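Local coordinates for protein glutathione S-transferase (Burkholderia xenovorans, PDB 2DSA) that reductively dechlorinates metabolites of polychlorinated biphenyls and binds glutathione, probably with the general glutathione transferase activity of its family, at residues Gln95-Leu98 and Asn99-Ser102; Gln150-Val153 and Ala154-Tyr157; Glu104-Lys107 and Ser108-Leu112; Glu45-Pro48 and Ala49-Pro53. One frame throughout, in Å; residues are numbered along the deposited sequence.

How the contacts relate
Contacts 1 and 3 follow one another along helix 89-109, contact 3 running past its regular part; a probable backbone hydrogen bond from His106 N to Ile101 O joins them. Contact 2, at the start of helix 153-163, packs against contact 1 and reaches contact 3 through Tyr157 OH and His106 ND1. Contact 4, in the thioredoxin-like N-terminal domain, touches none of the others but shares one glutathione with contact 3. All four are mainly buried, contacts 1 and 2 most completely: aromatic packing marks the first, which borders a glutathione through Asn99, and helix capping the second. Contacts 3 and 4 have more partly exposed residues and polar chemistry beside the ligands. All but contact 2 touch the second subunit.

Contact 1: residues Gln95-Leu98 and Asn99-Ser102; sequences QQWL and NFIS
Trp97 and Phe100, one helical turn apart, run side by side and point the same way from the helix. The six-membered ring of Trp97 turns its edge to the face of Phe100 in a T-shaped pair, with centroids 5.1 Å apart and planes at 70°. The nearest atoms are Trp97 CZ3 and Phe100 CD2, 3.6 Å apart. Phe100 holds its CG anti to the backbone N (chi1 -175°), which brings the ring alongside the indole. The backbone beneath is regular alpha-helix: Phe100 N donates to Gln96 O at 2.9 Å, and Ile101 N donates to Trp97 O over the same distance. Trp97 O is also covered by the side chain of Ile101, whose CG1 lies 3.3 Å from it.

This is the middle of helix 89-109, the long first helix of the all-helical C-terminal domain of the glutathione transferase fold, and each side of it meets a different neighbour. The aromatic pair faces helix 119-139, where Trp97 meets Gln139 and Phe100 meets Val136. Leu98 instead rests against Pro67 and Val70 of helix 66-76, joining the two domains.

Asn99 is on the dimer side. Its N donates to Gln95 O at 2.9 Å, and its CB comes within 3.4 Å of that same oxygen, while its amide leads away from the preceding turn. There ND2 bonds to Glu65 of the second subunit, and the residue also borders a bound glutathione. Ser102 closes the next turn, its N reaching Leu98 O at 3.1 Å.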
loop_
_atom_site.group_PDB
_atom_site.type_symbol
_atom_site.label_atom_id
_atom_site.label_comp_id
_atom_site.label_asym_id
_atom_site.label_seq_id
_atom_site.Cartn_x
_atom_site.Cartn_y
_atom_site.Cartn_z
ATOM N N GLN A 95 4.952 5.515 6.175
ATOM C CA GLN A 95 3.798 4.775 5.659
ATOM C C GLN A 95 3.364 5.274 4.281
ATOM O O GLN A 95 2.884 4.489 3.445
ATOM C CB GLN A 95 2.626 4.863 6.649
ATOM C CG GLN A 95 2.973 4.187 7.961
ATOM C CD GLN A 95 2.047 4.517 9.095
ATOM O OE1 GLN A 95 1.288 5.499 9.064
ATOM N NE2 GLN A 95 2.123 3.706 10.134
ATOM N N GLN A 96 3.503 6.586 4.085
ATOM C CA GLN A 96 3.339 7.211 2.778
ATOM C C GLN A 96 4.303 6.581 1.789
ATOM O O GLN A 96 3.878 6.068 0.769
ATOM C CB GLN A 96 3.599 8.725 2.878
ATOM C CG GLN A 96 3.662 9.429 1.518
ATOM C CD GLN A 96 4.175 10.860 1.634
ATOM O OE1 GLN A 96 5.178 11.220 1.015
ATOM N NE2 GLN A 96 3.528 11.657 2.476
ATOM N N TRP A 97 5.602 6.605 2.106
ATOM C CA TRP A 97 6.601 6.014 1.226
ATOM C C TRP A 97 6.404 4.527 0.996
ATOM O O TRP A 97 6.514 4.068 -0.155
ATOM C CB TRP A 97 8.029 6.355 1.647
ATOM C CG TRP A 97 8.449 7.679 1.090
ATOM C CD1 TRP A 97 8.693 8.829 1.796
ATOM C CD2 TRP A 97 8.613 8.015 -0.300
ATOM N NE1 TRP A 97 9.021 9.846 0.929
ATOM C CE2 TRP A 97 8.974 9.379 -0.359
ATOM C CE3 TRP A 97 8.515 7.286 -1.499
ATOM C CZ2 TRP A 97 9.232 10.042 -1.576
ATOM C CZ3 TRP A 97 8.780 7.941 -2.712
ATOM C CH2 TRP A 97 9.129 9.308 -2.735
ATOM N N LEU A 98 6.069 3.783 2.058
ATOM C CA LEU A 98 5.801 2.344 1.924
ATOM C C LEU A 98 4.603 2.055 1.004
ATOM O O LEU A 98 4.657 1.139 0.203
ATOM C CB LEU A 98 5.592 1.673 3.290
ATOM C CG LEU A 98 6.772 1.521 4.259
ATOM C CD1 LEU A 98 6.278 0.916 5.576
ATOM C CD2 LEU A 98 7.891 0.655 3.654
ATOM N N ASN A 99 3.522 2.824 1.140
ATOM C CA ASN A 99 2.375 2.625 0.267
ATOM C C ASN A 99 2.650 3.030 -1.188
ATOM O O ASN A 99 2.143 2.386 -2.107
ATOM C CB ASN A 99 1.126 3.350 0.777
ATOM C CG ASN A 99 -0.132 2.798 0.163
ATOM O OD1 ASN A 99 -0.568 1.722 0.535
ATOM N ND2 ASN A 99 -0.709 3.517 -0.820
ATOM N N PHE A 100 3.422 4.108 -1.368
ATOM C CA PHE A 100 3.956 4.508 -2.669
ATOM C C PHE A 100 4.764 3.409 -3.363
ATOM O O PHE A 100 4.529 3.095 -4.537
ATOM C CB PHE A 100 4.814 5.771 -2.554
ATOM C CG PHE A 100 5.302 6.291 -3.885
ATOM C CD1 PHE A 100 4.566 7.251 -4.586
ATOM C CD2 PHE A 100 6.495 5.813 -4.452
ATOM C CE1 PHE A 100 5.004 7.733 -5.810
ATOM C CE2 PHE A 100 6.945 6.285 -5.674
ATOM C CZ PHE A 100 6.206 7.250 -6.360
ATOM N N ILE A 101 5.720 2.827 -2.648
ATOM C CA ILE A 101 6.546 1.780 -3.240
ATOM C C ILE A 101 5.666 0.605 -3.663
ATOM O O ILE A 101 5.813 0.067 -4.764
ATOM C CB ILE A 101 7.720 1.355 -2.323
ATOM C CG1 ILE A 101 8.656 2.535 -2.092
ATOM C CG2 ILE A 101 8.494 0.199 -2.945
ATOM C CD1 ILE A 101 9.423 2.506 -0.787
ATOM N N SER A 102 4.730 0.241 -2.800
ATOM C CA SER A 102 3.845 -0.896 -3.042
ATOM C C SER A 102 2.866 -0.699 -4.218
ATOM O O SER A 102 2.773 -1.554 -5.103
ATOM C CB SER A 102 3.072 -1.217 -1.761
ATOM O OG SER A 102 2.007 -2.109 -2.015
#

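Contact 2: residues Gln150-Val153 and Ala154-Tyr157; sequences QLSV and ADIY
Ser152 turns its OG between its own backbone N and carbonyl carbon (chi1 75°), while Asp155 swings its CG back beside its backbone N (chi1 -62°), and the two side chains thereby reach across the first turn of helix 153-163 as a capping box. In one direction, Ala154 N donates to Ser152 OG at 3.3 Å. In the other, Ser152 N donates almost straight, at 168°, to the anti lone pair of Asp155 OD1, 2.9 Å away. Ser152 is the N-cap, and its OG takes up the N-H of Ala154, in the first turn, where no earlier helical carbonyl is available. The carboxylate, lying at the helix start, probably also gains from the helix dipole. Such a Ser-X-X-Asp box at this helix is a familiar feature of glutathione transferases.

The other OD of Asp155, OD2, takes a bond from Leu146 N, so the carboxylate also fastens the preceding loop. Apolar groups bracket the box: Leu151, just before the cap, and Ile156 bring CD2 and CD1 to 4.3 Å, which makes a hydrophobic staple. Val153 CG1 adds a looser contact to that same methyl, and Val153 and Ile156 continue onto helix 12-21 of the N-terminal domain. Within the helix, Ile156 N makes a weak bond to Ser152 O, and Tyr157 N completes a firm one to Val153 O at 3.0 Å. A water sits over the cap, donating to Gln150 O at 2.7 Å and to Asp155 OD1 at 2.5 Å, and accepting from Ser152 OG at 3.1 Å.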
loop_
_atom_site.group_PDB
_atom_site.type_symbol
_atom_site.label_atom_id
_atom_site.label_comp_id
_atom_site.label_asym_id
_atom_site.label_seq_id
_atom_site.Cartn_x
_atom_site.Cartn_y
_atom_site.Cartn_z
ATOM N N GLN A 150 18.562 9.120 7.736
ATOM C CA GLN A 150 18.395 7.828 8.383
ATOM C C GLN A 150 17.793 6.784 7.446
ATOM O O GLN A 150 16.707 6.983 6.897
ATOM C CB GLN A 150 17.532 7.952 9.651
ATOM C CG GLN A 150 17.464 6.661 10.493
ATOM C CD GLN A 150 18.694 6.463 11.375
ATOM O OE1 GLN A 150 19.101 7.381 12.094
ATOM N NE2 GLN A 150 19.281 5.259 11.336
ATOM N N LEU A 151 18.498 5.667 7.295
ATOM C CA LEU A 151 17.938 4.505 6.610
ATOM C C LEU A 151 16.707 3.961 7.350
ATOM O O LEU A 151 16.721 3.784 8.573
ATOM C CB LEU A 151 18.986 3.402 6.421
ATOM C CG LEU A 151 18.450 2.144 5.719
ATOM C CD1 LEU A 151 19.294 1.774 4.508
ATOM C CD2 LEU A 151 18.307 0.971 6.681
ATOM N N SER A 152 15.653 3.692 6.590
ATOM C CA SER A 152 14.462 3.065 7.134
ATOM C C SER A 152 14.039 1.820 6.321
ATOM O O SER A 152 14.627 1.510 5.276
ATOM C CB SER A 152 13.337 4.089 7.203
ATOM O OG SER A 152 12.807 4.328 5.911
ATOM N N VAL A 153 13.023 1.109 6.804
ATOM C CA VAL A 153 12.449 -0.009 6.050
ATOM C C VAL A 153 11.869 0.408 4.651
ATOM O O VAL A 153 11.689 -0.435 3.784
ATOM C CB VAL A 153 11.409 -0.825 6.895
ATOM C CG1 VAL A 153 12.091 -1.594 8.027
ATOM C CG2 VAL A 153 10.313 0.067 7.464
ATOM N N ALA A 154 11.580 1.694 4.447
ATOM C CA ALA A 154 11.135 2.193 3.125
ATOM C C ALA A 154 12.245 2.104 2.081
ATOM O O ALA A 154 12.002 1.763 0.942
ATOM C CB ALA A 154 10.627 3.628 3.226
ATOM N N ASP A 155 13.470 2.403 2.503
ATOM C CA ASP A 155 14.656 2.306 1.667
ATOM C C ASP A 155 14.964 0.870 1.295
ATOM O O ASP A 155 15.412 0.597 0.175
ATOM C CB ASP A 155 15.855 2.915 2.390
ATOM C CG ASP A 155 15.667 4.383 2.687
ATOM O OD1 ASP A 155 15.648 4.754 3.890
ATOM O OD2 ASP A 155 15.522 5.166 1.719
ATOM N N ILE A 156 14.736 -0.038 2.237
ATOM C CA ILE A 156 14.933 -1.465 2.005
ATOM C C ILE A 156 13.927 -1.968 0.974
ATOM O O ILE A 156 14.289 -2.677 0.046
ATOM C CB ILE A 156 14.823 -2.285 3.327
ATOM C CG1 ILE A 156 15.972 -1.925 4.270
ATOM C CG2 ILE A 156 14.826 -3.766 3.039
ATOM C CD1 ILE A 156 15.726 -2.291 5.736
ATOM N N TYR A 157 12.664 -1.580 1.135
ATOM C CA TYR A 157 11.638 -1.966 0.189
ATOM C C TYR A 157 11.994 -1.403 -1.197
ATOM O O TYR A 157 11.994 -2.142 -2.183
ATOM C CB TYR A 157 10.270 -1.490 0.678
ATOM C CG TYR A 157 9.066 -2.031 -0.059
ATOM C CD1 TYR A 157 9.164 -3.144 -0.895
ATOM C CD2 TYR A 157 7.813 -1.454 0.119
ATOM C CE1 TYR A 157 8.056 -3.643 -1.556
ATOM C CE2 TYR A 157 6.693 -1.952 -0.536
ATOM C CZ TYR A 157 6.827 -3.040 -1.375
ATOM O OH TYR A 157 5.738 -3.543 -2.027
HETATM O O HOH W 1 14.635 6.718 5.132
#

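Contact 3: residues Glu104-Lys107 and Ser108-Leu112; sequences ELHK and SFSPL. With HPX ((2Z,4E)-2-hydroxy-6-oxo-6-phenylhexa-2,4-dienoic acid), chain F; GSH (glutathione), chain E; GSH (glutathione), chain G.
Leu105 O accepts two backbone N-H groups, from Ser108 and Phe109, where helix 89-109 has just passed through a wider, pi-type turn at residues 104-106. Phe109 N, 3.1 Å from Leu105 O, lies nearly in line with the carbonyl, whereas Ser108 N, 3.0 Å from Leu105 O, stands well above its plane. The ring of Phe109 turns its edge to this crowded oxygen, with CD2 3.3 Å from Leu105 O and the oxygen in the ring plane. One residue on, Ser110 N bonds to His106 O in the plane of that carbonyl. A water donating to Glu104 O also meets Ser108 OG.

This end of the helix lines the active-site cleft of the glutathione transferase fold, and the dienoic acid and one glutathione meet here. Ser110 CB points back toward the preceding turn, and its OG faces the carboxylate of the bound dienoic acid, lying 2.7 Å from OA2 with OA1 also close. His106 holds its CG anti to the backbone N (chi1 177°), so that the imidazole enters the cleft with its edge to the same carboxylate, CD2 being 3.3 Å from OA1. Its NE2 is also 3.4 Å from glutathione OE1. Behind it, ND1 is fixed by Tyr157 OH, and Trp164 packs edge-to-face with the ring. Lys107 folds its chain over to approach this glutathione, its NZ forming a salt bridge with Glu104 of the second subunit. Glu104 of this chain pairs likewise with Lys107 of the second subunit, and its OE1 accepts N1 of the other glutathione at 2.6 Å.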
loop_
_atom_site.group_PDB
_atom_site.type_symbol
_atom_site.label_atom_id
_atom_site.label_comp_id
_atom_site.label_asym_id
_atom_site.label_seq_id
_atom_site.Cartn_x
_atom_site.Cartn_y
_atom_site.Cartn_z
ATOM N N GLU A 104 2.562 2.111 -6.361
ATOM C CA GLU A 104 3.024 2.928 -7.474
ATOM C C GLU A 104 4.252 2.354 -8.172
ATOM O O GLU A 104 4.538 2.722 -9.310
ATOM C CB GLU A 104 3.309 4.371 -7.016
ATOM C CG GLU A 104 2.094 5.113 -6.357
ATOM C CD GLU A 104 0.885 5.243 -7.284
ATOM O OE1 GLU A 104 -0.267 5.238 -6.794
ATOM O OE2 GLU A 104 1.086 5.339 -8.517
ATOM N N LEU A 105 4.993 1.480 -7.495
ATOM C CA LEU A 105 6.202 0.920 -8.088
ATOM C C LEU A 105 6.078 -0.589 -8.264
ATOM O O LEU A 105 6.021 -1.091 -9.389
ATOM C CB LEU A 105 7.447 1.294 -7.273
ATOM C CG LEU A 105 7.918 2.747 -7.224
ATOM C CD1 LEU A 105 9.185 2.858 -6.374
ATOM C CD2 LEU A 105 8.169 3.327 -8.640
ATOM N N HIS A 106 5.995 -1.298 -7.139
ATOM C CA HIS A 106 5.909 -2.765 -7.093
ATOM C C HIS A 106 4.807 -3.290 -8.012
ATOM O O HIS A 106 5.057 -4.155 -8.839
ATOM C CB HIS A 106 5.695 -3.207 -5.629
ATOM C CG HIS A 106 5.507 -4.685 -5.428
ATOM N ND1 HIS A 106 5.643 -5.278 -4.187
ATOM C CD2 HIS A 106 5.176 -5.685 -6.284
ATOM C CE1 HIS A 106 5.412 -6.573 -4.291
ATOM N NE2 HIS A 106 5.133 -6.847 -5.554
ATOM N N LYS A 107 3.597 -2.762 -7.868
ATOM C CA LYS A 107 2.449 -3.253 -8.626
ATOM C C LYS A 107 2.527 -3.004 -10.137
ATOM O O LYS A 107 1.811 -3.660 -10.910
ATOM C CB LYS A 107 1.140 -2.700 -8.052
ATOM C CG LYS A 107 0.683 -3.443 -6.808
ATOM C CD LYS A 107 0.222 -4.851 -7.145
ATOM C CE LYS A 107 0.632 -5.843 -6.074
ATOM N NZ LYS A 107 0.033 -7.183 -6.347
ATOM N N SER A 108 3.384 -2.058 -10.538
ATOM C CA SER A 108 3.643 -1.763 -11.940
ATOM C C SER A 108 4.731 -2.662 -12.520
ATOM O O SER A 108 4.734 -2.930 -13.715
ATOM C CB SER A 108 3.976 -0.282 -12.138
ATOM O OG SER A 108 2.801 0.513 -12.026
ATOM N N PHE A 109 5.638 -3.158 -11.680
ATOM C CA PHE A 109 6.581 -4.185 -12.122
ATOM C C PHE A 109 5.873 -5.503 -12.410
ATOM O O PHE A 109 6.291 -6.228 -13.298
ATOM C CB PHE A 109 7.679 -4.429 -11.089
ATOM C CG PHE A 109 8.866 -3.516 -11.222
ATOM C CD1 PHE A 109 10.000 -3.932 -11.900
ATOM C CD2 PHE A 109 8.861 -2.249 -10.640
ATOM C CE1 PHE A 109 11.104 -3.104 -12.010
ATOM C CE2 PHE A 109 9.958 -1.407 -10.745
ATOM C CZ PHE A 109 11.086 -1.832 -11.433
ATOM N N SER A 110 4.807 -5.800 -11.660
ATOM C CA SER A 110 4.103 -7.102 -11.700
ATOM C C SER A 110 3.738 -7.654 -13.088
ATOM O O SER A 110 4.027 -8.821 -13.361
ATOM C CB SER A 110 2.856 -7.089 -10.806
ATOM O OG SER A 110 3.217 -6.941 -9.440
ATOM N N PRO A 111 3.081 -6.835 -13.949
ATOM C CA PRO A 111 2.747 -7.282 -15.313
ATOM C C PRO A 111 3.970 -7.566 -16.190
ATOM O O PRO A 111 3.900 -8.419 -17.068
ATOM C CB PRO A 111 1.949 -6.104 -15.882
ATOM C CG PRO A 111 1.477 -5.337 -14.670
ATOM C CD PRO A 111 2.594 -5.463 -13.708
ATOM N N LEU A 112 5.079 -6.868 -15.943
ATOM C CA LEU A 112 6.332 -7.111 -16.667
ATOM C C LEU A 112 6.919 -8.512 -16.441
ATOM O O LEU A 112 7.594 -9.048 -17.320
ATOM C CB LEU A 112 7.379 -6.032 -16.354
ATOM C CG LEU A 112 7.018 -4.579 -16.666
ATOM C CD1 LEU A 112 8.176 -3.643 -16.363
ATOM C CD2 LEU A 112 6.559 -4.407 -18.114
HETATM C CB3 HPX F . 13.974 -12.651 -9.029
HETATM C CB4 HPX F . 14.345 -11.534 -9.773
HETATM C CB5 HPX F . 13.393 -10.563 -10.096
HETATM C CB6 HPX F . 12.078 -10.716 -9.664
HETATM C CB1 HPX F . 11.709 -11.829 -8.920
HETATM C CB2 HPX F . 12.658 -12.798 -8.604
HETATM C CA6 HPX F . 10.293 -12.004 -8.465
HETATM O OA4 HPX F . 9.889 -13.126 -8.196
HETATM C CA5 HPX F . 9.373 -10.859 -8.342
HETATM C CA4 HPX F . 8.123 -11.035 -8.751
HETATM C CA3 HPX F . 7.120 -9.964 -8.655
HETATM C CA2 HPX F . 5.811 -10.224 -8.767
HETATM O OA3 HPX F . 5.321 -11.439 -8.987
HETATM C CA1 HPX F . 4.875 -9.134 -8.644
HETATM O OA2 HPX F . 3.659 -9.397 -8.525
HETATM O OA1 HPX F . 5.328 -7.974 -8.651
HETATM N N1 GSH E . 0.035 -6.889 -1.910
HETATM C CA1 GSH E . 1.136 -7.842 -1.718
HETATM C C1 GSH E . 2.186 -7.272 -0.806
HETATM O O11 GSH E . 2.481 -6.053 -0.870
HETATM O O12 GSH E . 2.796 -8.010 0.012
HETATM C CB1 GSH E . 1.831 -8.228 -3.019
HETATM C CG1 GSH E . 2.830 -9.372 -2.779
HETATM C CD1 GSH E . 3.283 -9.938 -4.096
HETATM O OE1 GSH E . 2.794 -9.337 -5.250
HETATM N N2 GSH E . 4.128 -10.974 -4.092
HETATM C CA2 GSH E . 4.612 -11.653 -5.284
HETATM C C2 GSH E . 4.117 -13.062 -5.363
HETATM O O2 GSH E . 4.187 -13.898 -4.252
HETATM C CB2 GSH E . 6.139 -11.693 -5.333
HETATM S SG2 GSH E . 6.809 -10.022 -5.425
HETATM N N3 GSH E . 3.623 -13.469 -6.515
HETATM C CA3 GSH E . 2.186 -13.591 -6.715
HETATM C C3 GSH E . 1.887 -15.038 -6.923
HETATM O O31 GSH E . 2.823 -15.850 -6.738
HETATM O O32 GSH E . 0.749 -15.429 -7.265
HETATM N N1 GSH G . -1.156 5.448 -4.325
HETATM C CA1 GSH G . -2.060 6.574 -4.229
HETATM C C1 GSH G . -2.803 6.476 -2.937
HETATM O O11 GSH G . -3.096 7.520 -2.337
HETATM O O12 GSH G . -3.149 5.358 -2.466
HETATM C CB1 GSH G . -3.067 6.533 -5.371
HETATM C CG1 GSH G . -3.961 7.768 -5.399
HETATM C CD1 GSH G . -4.908 7.702 -6.576
HETATM O OE1 GSH G . -4.931 6.566 -7.400
HETATM N N2 GSH G . -5.723 8.745 -6.772
HETATM C CA2 GSH G . -6.566 8.885 -7.951
HETATM C C2 GSH G . -6.208 10.141 -8.700
HETATM O O2 GSH G . -5.948 11.347 -8.022
HETATM C CB2 GSH G . -8.043 8.968 -7.569
HETATM S SG2 GSH G . -8.774 7.480 -6.826
HETATM N N3 GSH G . -6.148 10.070 -10.026
HETATM C CA3 GSH G . -4.965 9.569 -10.701
HETATM C C3 GSH G . -4.097 10.649 -11.279
HETATM O O31 GSH G . -2.846 10.564 -11.186
HETATM O O32 GSH G . -4.629 11.624 -11.861
HETATM O O HOH W 2 3.390 3.178 -11.614
#

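Contact 4: residues Glu45-Pro48 and Ala49-Pro53; sequences EVNP and AGYVP. With GSH (glutathione), chain E.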
loop_
_atom_site.group_PDB
_atom_site.type_symbol
_atom_site.label_atom_id
_atom_site.label_comp_id
_atom_site.label_asym_id
_atom_site.label_seq_id
_atom_site.Cartn_x
_atom_site.Cartn_y
_atom_site.Cartn_z
ATOM N N GLU A 45 -2.881 -22.288 2.860
ATOM C CA GLU A 45 -3.280 -22.478 4.262
ATOM C C GLU A 45 -2.683 -21.391 5.135
ATOM O O GLU A 45 -3.221 -21.094 6.206
ATOM C CB GLU A 45 -2.811 -23.840 4.799
ATOM C CG GLU A 45 -3.578 -25.047 4.220
ATOM C CD GLU A 45 -2.979 -26.392 4.640
ATOM O OE1 GLU A 45 -3.204 -27.407 3.926
ATOM O OE2 GLU A 45 -2.271 -26.433 5.674
ATOM N N VAL A 46 -1.563 -20.817 4.676
ATOM C CA VAL A 46 -0.810 -19.803 5.423
ATOM C C VAL A 46 -1.247 -18.393 4.970
ATOM O O VAL A 46 -1.687 -17.588 5.789
ATOM C CB VAL A 46 0.721 -20.002 5.271
ATOM C CG1 VAL A 46 1.479 -18.880 5.957
ATOM C CG2 VAL A 46 1.191 -21.398 5.852
ATOM N N ASN A 47 -1.123 -18.109 3.670
ATOM C CA ASN A 47 -1.684 -16.881 3.088
ATOM C C ASN A 47 -2.766 -17.220 2.070
ATOM O O ASN A 47 -2.463 -17.744 1.003
ATOM C CB ASN A 47 -0.605 -15.992 2.450
ATOM C CG ASN A 47 -1.167 -14.679 1.886
ATOM O OD1 ASN A 47 -2.333 -14.350 2.072
ATOM N ND2 ASN A 47 -0.325 -13.935 1.191
ATOM N N PRO A 48 -4.033 -16.918 2.411
ATOM C CA PRO A 48 -5.199 -17.186 1.559
ATOM C C PRO A 48 -5.076 -16.591 0.152
ATOM O O PRO A 48 -5.648 -17.153 -0.785
ATOM C CB PRO A 48 -6.355 -16.516 2.308
ATOM C CG PRO A 48 -5.895 -16.406 3.725
ATOM C CD PRO A 48 -4.406 -16.262 3.679
ATOM N N ALA A 49 -4.333 -15.484 0.014
ATOM C CA ALA A 49 -4.109 -14.822 -1.291
ATOM C C ALA A 49 -3.012 -15.484 -2.120
ATOM O O ALA A 49 -2.924 -15.262 -3.337
ATOM C CB ALA A 49 -3.811 -13.331 -1.110
ATOM N N GLY A 50 -2.166 -16.282 -1.460
ATOM C CA GLY A 50 -1.216 -17.133 -2.161
ATOM C C GLY A 50 0.131 -16.516 -2.443
ATOM O O GLY A 50 0.973 -17.147 -3.061
ATOM N N TYR A 51 0.355 -15.283 -1.994
ATOM C CA TYR A 51 1.603 -14.613 -2.318
ATOM C C TYR A 51 2.568 -14.451 -1.126
ATOM O O TYR A 51 2.167 -14.571 0.030
ATOM C CB TYR A 51 1.352 -13.291 -3.067
ATOM C CG TYR A 51 0.369 -12.325 -2.456
ATOM C CD1 TYR A 51 0.587 -11.760 -1.198
ATOM C CD2 TYR A 51 -0.768 -11.931 -3.168
ATOM C CE1 TYR A 51 -0.332 -10.843 -0.646
ATOM C CE2 TYR A 51 -1.672 -11.012 -2.636
ATOM C CZ TYR A 51 -1.451 -10.471 -1.376
ATOM O OH TYR A 51 -2.365 -9.571 -0.862
ATOM N N VAL A 52 3.845 -14.242 -1.419
ATOM C CA VAL A 52 4.826 -13.901 -0.383
ATOM C C VAL A 52 4.955 -12.384 -0.393
ATOM O O VAL A 52 4.552 -11.769 -1.380
ATOM C CB VAL A 52 6.204 -14.618 -0.587
ATOM C CG1 VAL A 52 6.060 -16.143 -0.363
ATOM C CG2 VAL A 52 6.806 -14.310 -1.952
ATOM N N PRO A 53 5.447 -11.772 0.710
ATOM C CA PRO A 53 5.840 -12.389 2.005
ATOM C C PRO A 53 4.671 -12.699 2.947
ATOM O O PRO A 53 3.574 -12.155 2.788
ATOM C CB PRO A 53 6.715 -11.309 2.652
ATOM C CG PRO A 53 6.128 -10.036 2.166
ATOM C CD PRO A 53 5.653 -10.310 0.732
HETATM N N1 GSH E . 0.035 -6.889 -1.910
HETATM C CA1 GSH E . 1.136 -7.842 -1.718
HETATM C C1 GSH E . 2.186 -7.272 -0.806
HETATM O O11 GSH E . 2.481 -6.053 -0.870
HETATM O O12 GSH E . 2.796 -8.010 0.012
HETATM C CB1 GSH E . 1.831 -8.228 -3.019
HETATM C CG1 GSH E . 2.830 -9.372 -2.779
HETATM C CD1 GSH E . 3.283 -9.938 -4.096
HETATM O OE1 GSH E . 2.794 -9.337 -5.250
HETATM N N2 GSH E . 4.128 -10.974 -4.092
HETATM C CA2 GSH E . 4.612 -11.653 -5.284
HETATM C C2 GSH E . 4.117 -13.062 -5.363
HETATM O O2 GSH E . 4.187 -13.898 -4.252
HETATM C CB2 GSH E . 6.139 -11.693 -5.333
HETATM S SG2 GSH E . 6.809 -10.022 -5.425
HETATM N N3 GSH E . 3.623 -13.469 -6.515
HETATM C CA3 GSH E . 2.186 -13.591 -6.715
HETATM C C3 GSH E . 1.887 -15.038 -6.923
HETATM O O31 GSH E . 2.823 -15.850 -6.738
HETATM O O32 GSH E . 0.749 -15.429 -7.265
#
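Asn47 to Gly50 form a type I beta turn, closed by Gly50 N donating to Asn47 O at 2.9 Å; Gly50 takes a positive phi (90°), which its lack of a side chain allows. The side chain of Asn47, with CG anti to the backbone N (chi1 -178°), bonds at both ends. OD1 accepts Ala49 N at 3.1 Å, an Asx turn, while ND2 donates to Tyr51 O at 2.8 Å, nearly in the amide plane. This double grip fixes the amide's rotation and ties the turn to the strand-like run beyond it. The amide stands 81° from the Tyr51 ring, which lies between Ala49 CB over one face and glutathione CG1 over the other. Tyr51 OH is held by Glu65, and Ala49 touches Gln135 of the second subunit. Val52 grips glutathione with two backbone bonds, its N to O2 and its O from N2, each 2.9 Å. The peptide bond between Val52 and Pro53 is cis, which probably helps to orient these groups; this is the cis-proline loop by which thioredoxin-fold domains of glutathione transferases hold the cysteinyl part of glutathione.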